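Local structure of putative hemoglobin-like oxygen-binding protein (Pseudoalteromonas haloplanktis, 4UUR) at the protoporphyrin IX containing Fe site. The protein binds haem b as a cold-adapted group II truncated haemoglobin and probably binds oxygen reversibly at the haem iron. Residues are numbered along the deposited sequence; one frame, centred on the assembly and turned at random.

The protoporphyrin IX containing Fe site. Residues 54, 57-59, 64-65, 68-69, 72, 83, 92, 95-96, 99, 101, 105-106, 109, 134, 137-138, 141. With HEM (protoporphyrin IX containing Fe), chain B.
This is the haem pocket of a group II truncated haemoglobin, a cleft of the small helical globin fold in which helices 63-76 and 103-120 lie on the distal side and the segment around helix 92-95 on the proximal side. His96 is the proximal histidine: its imidazole NE2 binds haem FE at 2.2 Å. With CG beside the backbone N (chi1 -67°), the ring plane runs roughly along the CHB-CHD line, staggered between the pyrrole nitrogens. His96 ND1 donates to Leu92 O at 2.7 Å, fairly straight (161° at H), the acceptor near the ring plane but the donor above the carbonyl plane; this fixes the ring's rotation and may make the imidazole a stronger electron donor. Water 1 fills the sixth position, almost opposite NE2. Trp109, CG anti to the backbone N, lays its flat indole over pyrroles B and C, with CZ2 3.4 Å from haem C2C. Its edge faces the distal water, so Trp109 NE1 meets water 1 at 3.0 Å almost straight (171°) and could likewise steady a diatomic ligand. Distal His58 does not touch the iron; His58 ND1 is tied back to Leu54 O at 2.9 Å, while one ring face meets methyl CMA. Proximal Phe99 centres its face under CMA in a CH-pi contact, its tip CZ 3.5 Å from propionate carbon CAA. Cationic Arg95, extended from CG to NE, suits the anionic propionate: NE forms a salt bridge to in-plane O2D at 2.9 Å, though weak as a hydrogen bond, and Phe83 CZ, toward the rim of one guanidinium face, may limit its movement. Propionate oxygen O1A is linked through water 2 to Pro59 O. Leu92 CD1 meets vinyl CAC from the proximal side, Phe72 turns its CE2 edge to that vinyl, and Leu137 CD1 meets CBC. Helices 63-76, 103-120 and 124-141 and the 92-95 segment together bury most of the haem.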
loop_
_atom_site.group_PDB
_atom_site.type_symbol
_atom_site.label_atom_id
_atom_site.label_comp_id
_atom_site.label_asym_id
_atom_site.label_seq_id
_atom_site.Cartn_x
_atom_site.Cartn_y
_atom_site.Cartn_z
ATOM N N LEU A 54 12.539 -2.813 -5.116
ATOM C CA LEU A 54 11.615 -1.954 -4.402
ATOM C C LEU A 54 11.960 -1.849 -2.919
ATOM O O LEU A 54 11.911 -0.770 -2.336
ATOM C CB LEU A 54 10.199 -2.462 -4.623
ATOM C CG LEU A 54 9.072 -1.812 -3.824
ATOM C CD1 LEU A 54 9.011 -0.327 -4.060
ATOM C CD2 LEU A 54 7.745 -2.486 -4.178
ATOM N N MET A 57 14.824 0.617 -1.948
ATOM C CA MET A 57 14.545 2.026 -1.895
ATOM C C MET A 57 14.130 2.452 -0.468
ATOM O O MET A 57 14.027 3.656 -0.151
ATOM C CB MET A 57 13.415 2.349 -2.848
ATOM C CG MET A 57 13.643 1.960 -4.291
ATOM S SD MET A 57 12.154 2.372 -5.204
ATOM C CE MET A 57 12.342 4.137 -5.422
ATOM N N HIS A 58 13.907 1.481 0.402
ATOM C CA HIS A 58 13.455 1.814 1.747
ATOM C C HIS A 58 14.617 1.768 2.747
ATOM O O HIS A 58 15.111 0.708 3.048
ATOM C CB HIS A 58 12.367 0.845 2.193
ATOM C CG HIS A 58 11.086 0.963 1.422
ATOM N ND1 HIS A 58 10.930 0.461 0.141
ATOM C CD2 HIS A 58 9.897 1.508 1.764
ATOM C CE1 HIS A 58 9.695 0.701 -0.266
ATOM N NE2 HIS A 58 9.044 1.317 0.710
ATOM N N PRO A 59 15.030 2.917 3.285
ATOM C CA PRO A 59 16.043 2.913 4.346
ATOM C C PRO A 59 15.490 2.240 5.598
ATOM O O PRO A 59 14.341 2.466 5.975
ATOM C CB PRO A 59 16.305 4.404 4.605
ATOM C CG PRO A 59 15.526 5.141 3.568
ATOM C CD PRO A 59 14.403 4.236 3.168
ATOM N N ARG A 64 8.678 3.156 10.852
ATOM C CA ARG A 64 7.897 4.369 10.585
ATOM C C ARG A 64 7.013 4.224 9.345
ATOM O O ARG A 64 5.850 4.666 9.397
ATOM C CB ARG A 64 8.821 5.611 10.495
ATOM C CG ARG A 64 8.498 6.699 9.475
ATOM C CD ARG A 64 7.618 7.821 10.032
ATOM N NE ARG A 64 7.847 9.188 9.486
ATOM C CZ ARG A 64 8.221 9.522 8.241
ATOM N NH1 ARG A 64 8.441 8.626 7.286
ATOM N NH2 ARG A 64 8.372 10.802 7.941
ATOM N N ILE A 65 7.556 3.664 8.243
ATOM C CA ILE A 65 6.765 3.530 7.019
ATOM C C ILE A 65 5.638 2.486 7.181
ATOM O O ILE A 65 4.569 2.631 6.584
ATOM C CB ILE A 65 7.655 3.209 5.784
ATOM C CG1 ILE A 65 6.856 3.257 4.504
ATOM C CG2 ILE A 65 8.262 1.817 5.877
ATOM C CD1 ILE A 65 6.202 4.583 4.256
ATOM N N VAL A 68 3.124 4.700 8.998
ATOM C CA VAL A 68 2.583 5.712 8.080
ATOM C C VAL A 68 1.662 5.101 7.049
ATOM O O VAL A 68 0.575 5.605 6.829
ATOM C CB VAL A 68 3.703 6.498 7.380
ATOM C CG1 VAL A 68 3.158 7.362 6.252
ATOM C CG2 VAL A 68 4.396 7.391 8.395
ATOM N N PHE A 69 2.090 4.019 6.390
ATOM C CA PHE A 69 1.244 3.369 5.381
ATOM C C PHE A 69 -0.070 2.928 6.013
ATOM O O PHE A 69 -1.103 3.059 5.392
ATOM C CB PHE A 69 1.942 2.155 4.775
ATOM C CG PHE A 69 1.231 1.561 3.589
ATOM C CD1 PHE A 69 0.897 2.329 2.499
ATOM C CD2 PHE A 69 0.967 0.231 3.533
ATOM C CE1 PHE A 69 0.241 1.796 1.400
ATOM C CE2 PHE A 69 0.389 -0.343 2.434
ATOM C CZ PHE A 69 0.010 0.441 1.361
ATOM N N PHE A 72 -2.281 5.752 6.398
ATOM C CA PHE A 72 -2.882 6.084 5.091
ATOM C C PHE A 72 -4.049 5.196 4.766
ATOM O O PHE A 72 -5.116 5.692 4.368
ATOM C CB PHE A 72 -1.881 6.044 3.960
ATOM C CG PHE A 72 -2.505 6.095 2.606
ATOM C CD1 PHE A 72 -2.932 7.305 2.060
ATOM C CD2 PHE A 72 -2.649 4.918 1.852
ATOM C CE1 PHE A 72 -3.499 7.336 0.786
ATOM C CE2 PHE A 72 -3.194 4.940 0.596
ATOM C CZ PHE A 72 -3.622 6.149 0.055
ATOM N N PHE A 83 -3.860 9.632 8.387
ATOM C CA PHE A 83 -2.815 10.226 7.548
ATOM C C PHE A 83 -3.094 11.696 7.396
ATOM O O PHE A 83 -2.311 12.512 7.878
ATOM C CB PHE A 83 -2.756 9.574 6.154
ATOM C CG PHE A 83 -1.578 10.019 5.313
ATOM C CD1 PHE A 83 -1.655 11.149 4.522
ATOM C CD2 PHE A 83 -0.384 9.291 5.321
ATOM C CE1 PHE A 83 -0.572 11.552 3.757
ATOM C CE2 PHE A 83 0.705 9.689 4.555
ATOM C CZ PHE A 83 0.604 10.807 3.759
ATOM N N LEU A 92 -0.278 11.699 -3.385
ATOM C CA LEU A 92 0.662 10.595 -3.505
ATOM C C LEU A 92 1.609 10.748 -4.678
ATOM O O LEU A 92 2.797 10.461 -4.520
ATOM C CB LEU A 92 -0.045 9.243 -3.629
ATOM C CG LEU A 92 -0.823 8.786 -2.391
ATOM C CD1 LEU A 92 -1.188 7.311 -2.588
ATOM C CD2 LEU A 92 -0.048 9.012 -1.089
ATOM N N ARG A 95 4.230 13.315 -3.587
ATOM C CA ARG A 95 4.994 12.681 -2.504
ATOM C C ARG A 95 6.006 11.623 -2.948
ATOM O O ARG A 95 6.993 11.461 -2.282
ATOM C CB ARG A 95 4.042 12.049 -1.514
ATOM C CG ARG A 95 3.729 12.947 -0.363
ATOM C CD ARG A 95 3.043 12.152 0.718
ATOM N NE ARG A 95 2.824 12.951 1.919
ATOM C CZ ARG A 95 1.864 13.855 2.031
ATOM N NH1 ARG A 95 1.048 14.090 1.019
ATOM N NH2 ARG A 95 1.710 14.510 3.156
ATOM N N HIS A 96 5.744 10.914 -4.057
ATOM C CA HIS A 96 6.721 9.999 -4.712
ATOM C C HIS A 96 7.660 10.611 -5.703
ATOM O O HIS A 96 8.545 9.905 -6.223
ATOM C CB HIS A 96 5.993 8.846 -5.417
ATOM C CG HIS A 96 5.329 7.934 -4.450
ATOM N ND1 HIS A 96 4.211 8.308 -3.734
ATOM C CD2 HIS A 96 5.681 6.711 -4.003
ATOM C CE1 HIS A 96 3.892 7.340 -2.900
ATOM N NE2 HIS A 96 4.762 6.357 -3.056
ATOM N N PHE A 99 11.494 10.123 -5.848
ATOM C CA PHE A 99 12.027 8.832 -6.316
ATOM C C PHE A 99 11.851 8.673 -7.833
ATOM O O PHE A 99 11.015 9.323 -8.490
ATOM C CB PHE A 99 11.369 7.650 -5.566
ATOM C CG PHE A 99 11.150 7.905 -4.093
ATOM C CD1 PHE A 99 12.220 7.895 -3.199
ATOM C CD2 PHE A 99 9.901 8.182 -3.597
ATOM C CE1 PHE A 99 12.031 8.125 -1.840
ATOM C CE2 PHE A 99 9.693 8.450 -2.255
ATOM C CZ PHE A 99 10.760 8.421 -1.368
ATOM N N ILE A 101 10.488 6.141 -10.274
ATOM C CA ILE A 101 9.568 4.991 -10.311
ATOM C C ILE A 101 9.191 4.638 -11.749
ATOM O O ILE A 101 8.437 5.377 -12.379
ATOM C CB ILE A 101 8.298 5.351 -9.546
ATOM C CG1 ILE A 101 8.651 5.736 -8.121
ATOM C CG2 ILE A 101 7.300 4.201 -9.592
ATOM C CD1 ILE A 101 7.491 6.281 -7.359
ATOM N N LEU A 105 9.114 -1.122 -11.183
ATOM C CA LEU A 105 8.903 -0.926 -9.765
ATOM C C LEU A 105 7.427 -0.881 -9.414
ATOM O O LEU A 105 7.042 -1.356 -8.356
ATOM C CB LEU A 105 9.618 0.338 -9.253
ATOM C CG LEU A 105 11.138 0.286 -9.206
ATOM C CD1 LEU A 105 11.703 1.715 -9.031
ATOM C CD2 LEU A 105 11.618 -0.635 -8.100
ATOM N N ARG A 106 6.610 -0.308 -10.281
ATOM C CA ARG A 106 5.177 -0.401 -10.128
ATOM C C ARG A 106 4.679 -1.862 -10.052
ATOM O O ARG A 106 3.837 -2.191 -9.218
ATOM C CB ARG A 106 4.454 0.279 -11.267
ATOM C CG ARG A 106 3.005 0.603 -10.899
ATOM C CD ARG A 106 1.990 0.261 -11.997
ATOM N NE ARG A 106 1.699 -1.171 -12.064
ATOM C CZ ARG A 106 0.489 -1.740 -12.057
ATOM N NH1 ARG A 106 -0.655 -1.058 -12.010
ATOM N NH2 ARG A 106 0.439 -3.049 -12.098
ATOM N N TRP A 109 5.596 -3.446 -6.748
ATOM C CA TRP A 109 4.693 -2.931 -5.720
ATOM C C TRP A 109 3.358 -3.648 -5.813
ATOM O O TRP A 109 2.811 -4.073 -4.778
ATOM C CB TRP A 109 4.438 -1.448 -5.922
ATOM C CG TRP A 109 3.992 -0.726 -4.717
ATOM C CD1 TRP A 109 4.773 0.030 -3.885
ATOM C CD2 TRP A 109 2.678 -0.686 -4.173
ATOM N NE1 TRP A 109 4.015 0.572 -2.881
ATOM C CE2 TRP A 109 2.718 0.149 -3.039
ATOM C CE3 TRP A 109 1.458 -1.228 -4.553
ATOM C CZ2 TRP A 109 1.584 0.410 -2.262
ATOM C CZ3 TRP A 109 0.322 -0.932 -3.767
ATOM C CH2 TRP A 109 0.401 -0.153 -2.662
ATOM N N PHE A 134 -5.880 -0.054 -6.161
ATOM C CA PHE A 134 -4.414 0.007 -5.963
ATOM C C PHE A 134 -3.666 0.005 -7.298
ATOM O O PHE A 134 -2.731 0.767 -7.473
ATOM C CB PHE A 134 -3.862 -1.189 -5.125
ATOM C CG PHE A 134 -4.082 -1.062 -3.633
ATOM C CD1 PHE A 134 -3.428 -0.077 -2.902
ATOM C CD2 PHE A 134 -4.891 -1.947 -2.959
ATOM C CE1 PHE A 134 -3.623 0.043 -1.536
ATOM C CE2 PHE A 134 -5.103 -1.817 -1.599
ATOM C CZ PHE A 134 -4.463 -0.843 -0.872
ATOM N N LEU A 137 -3.769 3.603 -8.727
ATOM C CA LEU A 137 -2.859 4.416 -7.917
ATOM C C LEU A 137 -1.382 4.149 -8.209
ATOM O O LEU A 137 -0.635 5.083 -8.471
ATOM C CB LEU A 137 -3.129 4.226 -6.435
ATOM C CG LEU A 137 -4.023 5.308 -5.873
ATOM C CD1 LEU A 137 -4.191 5.111 -4.362
ATOM C CD2 LEU A 137 -3.424 6.680 -6.189
ATOM N N ALA A 138 -0.985 2.881 -8.217
ATOM C CA ALA A 138 0.390 2.480 -8.537
ATOM C C ALA A 138 0.818 2.978 -9.883
ATOM O O ALA A 138 1.912 3.508 -10.003
ATOM C CB ALA A 138 0.579 0.975 -8.503
ATOM N N MET A 141 1.684 6.697 -9.984
ATOM C CA MET A 141 2.957 7.127 -9.379
ATOM C C MET A 141 4.100 7.059 -10.358
ATOM O O MET A 141 5.148 7.648 -10.120
ATOM C CB MET A 141 3.369 6.227 -8.214
ATOM C CG MET A 141 2.385 6.065 -7.092
ATOM S SD MET A 141 1.992 7.629 -6.350
ATOM C CE MET A 141 0.389 7.979 -7.088
HETATM C CHA HEM B . 6.211 6.246 0.611
HETATM C CHB HEM B . 7.846 3.627 -3.154
HETATM C CHC HEM B . 3.259 3.261 -4.706
HETATM C CHD HEM B . 1.740 4.968 -0.513
HETATM C C1A HEM B . 7.045 5.599 -0.282
HETATM C C2A HEM B . 8.436 5.539 -0.176
HETATM C C3A HEM B . 8.884 4.785 -1.219
HETATM C C4A HEM B . 7.779 4.382 -2.003
HETATM C CMA HEM B . 10.337 4.439 -1.521
HETATM C CAA HEM B . 9.317 6.179 0.878
HETATM C CBA HEM B . 8.949 5.759 2.300
HETATM C CGA HEM B . 10.105 5.700 3.278
HETATM O O1A HEM B . 11.051 4.887 3.226
HETATM O O2A HEM B . 10.062 6.495 4.230
HETATM C C1B HEM B . 6.713 3.336 -3.931
HETATM C C2B HEM B . 6.754 2.780 -5.246
HETATM C C3B HEM B . 5.460 2.688 -5.690
HETATM C C4B HEM B . 4.648 3.260 -4.619
HETATM C CMB HEM B . 8.035 2.333 -5.927
HETATM C CAB HEM B . 4.754 2.237 -6.931
HETATM C CBB HEM B . 5.395 1.961 -8.019
HETATM C C1C HEM B . 2.403 3.602 -3.666
HETATM C C2C HEM B . 1.009 3.432 -3.634
HETATM C C3C HEM B . 0.590 3.952 -2.433
HETATM C C4C HEM B . 1.742 4.385 -1.736
HETATM C CMC HEM B . 0.178 2.840 -4.763
HETATM C CAC HEM B . -0.761 4.018 -1.832
HETATM C CBC HEM B . -1.806 3.390 -2.360
HETATM C C1D HEM B . 2.864 5.478 0.057
HETATM C C2D HEM B . 2.778 6.266 1.283
HETATM C C3D HEM B . 4.010 6.612 1.587
HETATM C C4D HEM B . 4.851 6.051 0.540
HETATM C CMD HEM B . 1.566 6.661 2.081
HETATM C CAD HEM B . 4.440 7.490 2.749
HETATM C CBD HEM B . 4.566 8.899 2.160
HETATM C CGD HEM B . 4.903 9.987 3.185
HETATM O O1D HEM B . 5.212 9.723 4.358
HETATM O O2D HEM B . 4.889 11.198 2.884
HETATM N NA HEM B . 6.655 4.841 -1.392
HETATM N NB HEM B . 5.454 3.584 -3.631
HETATM N NC HEM B . 2.813 4.142 -2.510
HETATM N ND HEM B . 4.112 5.325 -0.327
HETATM FE FE HEM B . 4.749 4.511 -1.899
HETATM O O HOH W 1 4.845 2.618 -0.796
HETATM O O HOH W 2 11.583 2.814 5.277
#